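Side-chain contacts in streptokinase domain B (Streptococcus dysgalactiae subsp. equisimilis, PDB 1QQR), which probably contributes to non-proteolytic activation of plasminogen, and so to fibrinolysis, as one domain of streptokinase: residues Q52-S55 with I56-K59; I84-M87 with D88-F91; D42-T45 with S46-L50. All coordinates share one frame; numbering follows the deposited sequence.

How the interactions relate
Along the chain interaction 3 comes first: at 42-50 the short strand 43-45 leads directly into helix 46-60, and the contact forms at that junction. Interaction 1 follows at 52-59 in the same helix, its centre about 14 Å from that of interaction 3. After strand 64-76 and the short strand 83-84, interaction 2 closes the loop 85-91 that leads to strand 92-94. The three lie in series, so none nests in or crosses another. Interactions 2 and 3 nevertheless meet in space: S46 bonds to E90 and F91, and L49 packs on the F91 ring. Strand pairing of 43-45 with 92-94 continues that tie, while interaction 1 lies farther down the helix.

Interaction 1 of 3, residues Q52-S55 with I56-K59; sequences QAQS and ILNK
The carbonyl oxygen of A53 takes the amide proton of L57 at 2.7 Å from O to N, with an N-H...O angle of 161°. This is an i to i+4 bond of helix 46-60, the helix laid across the curved sheet in this beta-grasp domain. I56, N58 and K59 repeat the pattern, their amides bonding to the carbonyl oxygens of Q52, Q54 and S55. One face of the helix lies on the sheet: A53 touches Y12 and Y124, I56 reaches Y12 and F16, and L57 rests on F16 and V126.

Two side-chain pairs meet along the helix, Q54 with L57 and Q52 with I56. Q54 has CG anti to its own N (chi1 -176°) and then bends at chi2. That leaves its NE2 4.2 Å from L57 CD2, while its OE1 accepts a hydrogen bond from the backbone N of I66. Q52 bends at chi2 (-52°), and its OE1 accepts from K33 NZ. The I56 side chain crosses that of Q52 obliquely, CD1 4.2 Å from Q52 OE1, while I56 CG1 is 3.4 Å from the backbone oxygen of Q52. At the C-terminal end, the extended K59 chain starts alongside the helix, its CG 3.5 Å from S55 O.

Interaction 2 of 3, residues I84-M87 with D88-F91; sequences ILPM and DQEF
L85 lies over one face of the F91 ring. Its CB stands 4.1 Å from the ring centroid and only 8° off the normal, a CH-pi contact made almost exactly above the centre. Further along the same side chain, L85 CD1 comes within 3.9 Å of F91 CE1, and the two side chains cross at about a right angle. In F91, chi1 of 59° places CG between the backbone N and the carbonyl carbon, with the ring beside L85.

Both residues belong to the loop between strand 83-84 and strand 92-94, which joins the main sheet to the small two-stranded one. Here the chain doubles back at M87 and D88, bringing 84-87 and 88-91 side by side without a direct hydrogen bond between them. P86 touches both F91 and Q89. Its CD meets F91 CB at 4.0 Å, and its CB packs against Q89 CG at 3.6 Å. The rest of the Q89 chain passes obliquely beside the proline ring. P86 O approaches the F91 ring obliquely, 3.5 Å from CD2.

A water bridges the two arms by donating to P86 O at 3.2 Å and to Q89 O at 3.1 Å. Further acceptors lie near it, so the water may not donate to both at once. Outside the loop, L85 and F91 both touch S72, F91 also packs on R69 and L49, and the backbone of F91 bonds to S46.

With the polar link between the arms left to that water, the turn is probably held together mainly by apolar contact, the buried F91 being packed against L85 and P86 from within the loop and against strand 64-76 and L49 from outside it.

Interaction 3 of 3, residues D42-T45 with S46-L50; sequences DTIT and SQELL
T45 and E48 hold each other from both ends. The backbone N of T45 donates to E48 OE2 at 2.8 Å, with an N-H...O angle of 160°, and the carboxylate oxygen receives it on its anti lone pair, away from OE1. In return E48 N reaches T45 OG1 at 3.4 Å, a weak but fairly straight bond. The threonine torsion explains it: with chi1 at 56°, OG1 sits between the backbone N and the carbonyl carbon, facing the first helical turn. The reciprocal pair, T45 N to E48 OE2 and E48 N to T45 OG1, is a capping box, with T45 as N-cap where strand 43-45 becomes helix 46-60. The T45 hydroxyl also donates weakly to E48 OE2. The axes of strand 43-45 and helix 46-50 make an angle of 64°, and L49 N donates to T45 O at 3.2 Å.

I44 takes up the other side of the junction. Its CA lies 3.2 Å from E48 OE2, the oxygen that T45 N also engages, and its CG2 packs against L49 CD2 at 3.8 Å. The two apolar chains cross at about a right angle and continue into the sheet, I44 on V10 and I120, L49 on Y12 and L35. Q47, bent at chi2, brings NE2 to within 3.5 Å of T45 CB.

Interaction 1 of 3, residues Q52-S55 with I56-K59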
loop_
_atom_site.group_PDB
_atom_site.type_symbol
_atom_site.label_atom_id
_atom_site.label_comp_id
_atom_site.label_asym_id
_atom_site.label_seq_id
_atom_site.Cartn_x
_atom_site.Cartn_y
_atom_site.Cartn_z
ATOM N N GLN A 52 9.881 -2.447 1.410
ATOM C CA GLN A 52 8.919 -2.562 2.497
ATOM C C GLN A 52 8.236 -3.932 2.481
ATOM O O GLN A 52 8.123 -4.600 3.504
ATOM C CB GLN A 52 7.838 -1.481 2.368
ATOM C CG GLN A 52 8.061 -0.266 3.218
ATOM C CD GLN A 52 8.295 -0.622 4.673
ATOM O OE1 GLN A 52 7.522 -1.380 5.294
ATOM N NE2 GLN A 52 9.370 -0.082 5.228
ATOM N N ALA A 53 7.766 -4.344 1.310
ATOM C CA ALA A 53 7.069 -5.614 1.216
ATOM C C ALA A 53 8.013 -6.788 1.558
ATOM O O ALA A 53 7.646 -7.687 2.309
ATOM C CB ALA A 53 6.471 -5.781 -0.196
ATOM N N GLN A 54 9.230 -6.765 1.025
ATOM C CA GLN A 54 10.181 -7.835 1.283
ATOM C C GLN A 54 10.438 -7.926 2.784
ATOM O O GLN A 54 10.462 -9.015 3.345
ATOM C CB GLN A 54 11.493 -7.591 0.510
ATOM C CG GLN A 54 12.568 -8.709 0.618
ATOM C CD GLN A 54 12.050 -10.108 0.203
ATOM O OE1 GLN A 54 11.678 -10.335 -0.957
ATOM N NE2 GLN A 54 12.029 -11.047 1.161
ATOM N N SER A 55 10.590 -6.792 3.458
ATOM C CA SER A 55 10.858 -6.866 4.886
ATOM C C SER A 55 9.640 -7.400 5.643
ATOM O O SER A 55 9.778 -8.194 6.581
ATOM C CB SER A 55 11.325 -5.504 5.432
ATOM O OG SER A 55 10.264 -4.698 5.918
ATOM N N ILE A 56 8.441 -6.997 5.238
ATOM C CA ILE A 56 7.251 -7.506 5.910
ATOM C C ILE A 56 7.142 -9.011 5.655
ATOM O O ILE A 56 6.810 -9.779 6.563
ATOM C CB ILE A 56 6.001 -6.806 5.402
ATOM C CG1 ILE A 56 5.968 -5.385 5.970
ATOM C CG2 ILE A 56 4.767 -7.610 5.767
ATOM C CD1 ILE A 56 4.829 -4.554 5.491
ATOM N N LEU A 57 7.439 -9.419 4.418
ATOM C CA LEU A 57 7.406 -10.824 4.024
ATOM C C LEU A 57 8.395 -11.628 4.877
ATOM O O LEU A 57 8.088 -12.731 5.310
ATOM C CB LEU A 57 7.769 -10.987 2.534
ATOM C CG LEU A 57 7.746 -12.446 2.044
ATOM C CD1 LEU A 57 6.317 -13.007 2.201
ATOM C CD2 LEU A 57 8.192 -12.535 0.586
ATOM N N ASN A 58 9.577 -11.076 5.119
ATOM C CA ASN A 58 10.571 -11.763 5.937
ATOM C C ASN A 58 10.031 -12.040 7.329
ATOM O O ASN A 58 10.112 -13.166 7.807
ATOM C CB ASN A 58 11.860 -10.938 6.048
ATOM C CG ASN A 58 12.678 -10.946 4.761
ATOM O OD1 ASN A 58 13.623 -10.160 4.606
ATOM N ND2 ASN A 58 12.324 -11.838 3.833
ATOM N N LYS A 59 9.461 -11.026 7.978
ATOM C CA LYS A 59 8.937 -11.216 9.326
ATOM C C LYS A 59 7.800 -12.221 9.397
ATOM O O LYS A 59 7.862 -13.161 10.177
ATOM C CB LYS A 59 8.447 -9.900 9.923
ATOM C CG LYS A 59 9.493 -8.810 10.013
ATOM C CD LYS A 59 8.883 -7.534 10.623
ATOM C CE LYS A 59 9.874 -6.370 10.660
ATOM N NZ LYS A 59 9.268 -5.141 11.264
#

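Interaction 2 of 3, residues I84-M87 with D88-F91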
loop_
_atom_site.group_PDB
_atom_site.type_symbol
_atom_site.label_atom_id
_atom_site.label_comp_id
_atom_site.label_asym_id
_atom_site.label_seq_id
_atom_site.Cartn_x
_atom_site.Cartn_y
_atom_site.Cartn_z
ATOM N N ILE A 84 -4.445 4.036 -9.742
ATOM C CA ILE A 84 -3.933 2.730 -10.114
ATOM C C ILE A 84 -2.513 2.915 -10.634
ATOM O O ILE A 84 -2.302 3.508 -11.686
ATOM C CB ILE A 84 -4.798 2.119 -11.248
ATOM C CG1 ILE A 84 -6.284 2.232 -10.898
ATOM C CG2 ILE A 84 -4.409 0.677 -11.485
ATOM C CD1 ILE A 84 -6.677 1.650 -9.522
ATOM N N LEU A 85 -1.542 2.410 -9.895
ATOM C CA LEU A 85 -0.156 2.525 -10.293
ATOM C C LEU A 85 0.137 1.490 -11.384
ATOM O O LEU A 85 -0.517 0.444 -11.451
ATOM C CB LEU A 85 0.726 2.328 -9.054
ATOM C CG LEU A 85 0.460 3.431 -8.005
ATOM C CD1 LEU A 85 0.982 3.080 -6.630
ATOM C CD2 LEU A 85 1.085 4.714 -8.486
ATOM N N PRO A 86 1.100 1.784 -12.278
ATOM C CA PRO A 86 1.493 0.889 -13.382
ATOM C C PRO A 86 1.874 -0.505 -12.888
ATOM O O PRO A 86 2.681 -0.644 -11.971
ATOM C CB PRO A 86 2.679 1.614 -14.005
ATOM C CG PRO A 86 2.369 3.044 -13.765
ATOM C CD PRO A 86 1.847 3.052 -12.341
ATOM N N MET A 87 1.326 -1.538 -13.524
ATOM C CA MET A 87 1.582 -2.921 -13.109
ATOM C C MET A 87 2.897 -3.613 -13.490
ATOM O O MET A 87 3.417 -4.422 -12.706
ATOM C CB MET A 87 0.409 -3.811 -13.536
ATOM C CG MET A 87 -0.711 -3.850 -12.512
ATOM S SD MET A 87 -2.374 -3.687 -13.199
ATOM C CE MET A 87 -2.419 -1.914 -13.554
ATOM N N ASP A 88 3.451 -3.316 -14.661
ATOM C CA ASP A 88 4.682 -3.997 -15.046
ATOM C C ASP A 88 5.876 -3.130 -15.391
ATOM O O ASP A 88 6.544 -3.362 -16.397
ATOM C CB ASP A 88 4.407 -4.963 -16.204
ATOM C CG ASP A 88 3.661 -6.218 -15.759
ATOM O OD1 ASP A 88 4.153 -6.916 -14.842
ATOM O OD2 ASP A 88 2.587 -6.512 -16.328
ATOM N N GLN A 89 6.154 -2.143 -14.547
ATOM C CA GLN A 89 7.293 -1.252 -14.746
ATOM C C GLN A 89 7.512 -0.523 -13.433
ATOM O O GLN A 89 6.592 -0.423 -12.624
ATOM C CB GLN A 89 6.995 -0.247 -15.859
ATOM C CG GLN A 89 5.813 0.646 -15.553
ATOM C CD GLN A 89 5.429 1.570 -16.699
ATOM O OE1 GLN A 89 5.064 1.115 -17.772
ATOM N NE2 GLN A 89 5.501 2.877 -16.464
ATOM N N GLU A 90 8.730 -0.044 -13.198
ATOM C CA GLU A 90 9.012 0.701 -11.980
ATOM C C GLU A 90 8.173 1.973 -12.037
ATOM O O GLU A 90 7.799 2.428 -13.120
ATOM C CB GLU A 90 10.491 1.040 -11.898
ATOM C CG GLU A 90 11.374 -0.194 -11.897
ATOM C CD GLU A 90 11.117 -1.120 -10.716
ATOM O OE1 GLU A 90 11.703 -2.222 -10.682
ATOM O OE2 GLU A 90 10.342 -0.754 -9.809
ATOM N N PHE A 91 7.848 2.536 -10.881
ATOM C CA PHE A 91 7.032 3.736 -10.861
ATOM C C PHE A 91 7.340 4.636 -9.678
ATOM O O PHE A 91 8.023 4.241 -8.739
ATOM C CB PHE A 91 5.541 3.351 -10.829
ATOM C CG PHE A 91 5.133 2.493 -9.626
ATOM C CD1 PHE A 91 5.105 3.019 -8.334
ATOM C CD2 PHE A 91 4.757 1.161 -9.801
ATOM C CE1 PHE A 91 4.705 2.234 -7.235
ATOM C CE2 PHE A 91 4.360 0.370 -8.710
ATOM C CZ PHE A 91 4.334 0.910 -7.424
HETATM O O HOH W 1 5.097 -2.478 -10.823
#

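Interaction 3 of 3, residues D42-T45 with S46-L50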
loop_
_atom_site.group_PDB
_atom_site.type_symbol
_atom_site.label_atom_id
_atom_site.label_comp_id
_atom_site.label_asym_id
_atom_site.label_seq_id
_atom_site.Cartn_x
_atom_site.Cartn_y
_atom_site.Cartn_z
ATOM N N ASP A 42 5.493 15.030 -2.355
ATOM C CA ASP A 42 6.581 14.122 -2.031
ATOM C C ASP A 42 6.365 12.856 -2.865
ATOM O O ASP A 42 5.242 12.576 -3.321
ATOM C CB ASP A 42 6.555 13.776 -0.547
ATOM C CG ASP A 42 7.119 14.882 0.313
ATOM O OD1 ASP A 42 7.237 16.020 -0.190
ATOM O OD2 ASP A 42 7.441 14.616 1.493
ATOM N N THR A 43 7.421 12.085 -3.070
ATOM C CA THR A 43 7.286 10.881 -3.869
ATOM C C THR A 43 7.705 9.632 -3.125
ATOM O O THR A 43 8.452 9.694 -2.160
ATOM C CB THR A 43 8.129 10.948 -5.130
ATOM O OG1 THR A 43 9.495 11.143 -4.752
ATOM C CG2 THR A 43 7.646 12.069 -6.044
ATOM N N ILE A 44 7.199 8.504 -3.609
ATOM C CA ILE A 44 7.482 7.178 -3.076
ATOM C C ILE A 44 7.688 6.385 -4.353
ATOM O O ILE A 44 6.888 6.516 -5.269
ATOM C CB ILE A 44 6.273 6.624 -2.316
ATOM C CG1 ILE A 44 5.966 7.535 -1.132
ATOM C CG2 ILE A 44 6.560 5.239 -1.802
ATOM C CD1 ILE A 44 4.673 7.235 -0.464
ATOM N N THR A 45 8.754 5.589 -4.422
ATOM C CA THR A 45 9.046 4.818 -5.624
ATOM C C THR A 45 8.727 3.349 -5.412
ATOM O O THR A 45 8.648 2.880 -4.267
ATOM C CB THR A 45 10.538 4.893 -5.981
ATOM O OG1 THR A 45 11.309 4.448 -4.855
ATOM C CG2 THR A 45 10.944 6.314 -6.316
ATOM N N SER A 46 8.567 2.626 -6.519
ATOM C CA SER A 46 8.297 1.192 -6.467
ATOM C C SER A 46 9.429 0.431 -5.761
ATOM O O SER A 46 9.175 -0.541 -5.054
ATOM C CB SER A 46 8.099 0.658 -7.873
ATOM O OG SER A 46 9.125 1.138 -8.713
ATOM N N GLN A 47 10.673 0.880 -5.904
ATOM C CA GLN A 47 11.762 0.174 -5.218
ATOM C C GLN A 47 11.620 0.265 -3.705
ATOM O O GLN A 47 11.888 -0.696 -2.987
ATOM C CB GLN A 47 13.138 0.707 -5.636
ATOM C CG GLN A 47 13.521 0.374 -7.074
ATOM C CD GLN A 47 13.015 1.387 -8.066
ATOM O OE1 GLN A 47 13.301 1.293 -9.257
ATOM N NE2 GLN A 47 12.258 2.366 -7.588
ATOM N N GLU A 48 11.209 1.426 -3.220
ATOM C CA GLU A 48 11.002 1.609 -1.791
ATOM C C GLU A 48 9.869 0.715 -1.292
ATOM O O GLU A 48 9.947 0.161 -0.198
ATOM C CB GLU A 48 10.644 3.058 -1.490
ATOM C CG GLU A 48 11.717 4.043 -1.932
ATOM C CD GLU A 48 11.344 5.485 -1.607
ATOM O OE1 GLU A 48 12.032 6.091 -0.755
ATOM O OE2 GLU A 48 10.364 5.996 -2.196
ATOM N N LEU A 49 8.814 0.586 -2.094
ATOM C CA LEU A 49 7.676 -0.239 -1.695
ATOM C C LEU A 49 8.096 -1.713 -1.668
ATOM O O LEU A 49 7.730 -2.461 -0.732
ATOM C CB LEU A 49 6.484 -0.007 -2.640
ATOM C CG LEU A 49 5.885 1.406 -2.568
ATOM C CD1 LEU A 49 4.734 1.506 -3.550
ATOM C CD2 LEU A 49 5.388 1.718 -1.143
ATOM N N LEU A 50 8.883 -2.117 -2.668
ATOM C CA LEU A 50 9.389 -3.491 -2.712
ATOM C C LEU A 50 10.195 -3.770 -1.451
ATOM O O LEU A 50 10.044 -4.831 -0.842
ATOM C CB LEU A 50 10.299 -3.732 -3.922
ATOM C CG LEU A 50 11.008 -5.104 -3.894
ATOM C CD1 LEU A 50 10.036 -6.229 -4.220
ATOM C CD2 LEU A 50 12.104 -5.109 -4.913
#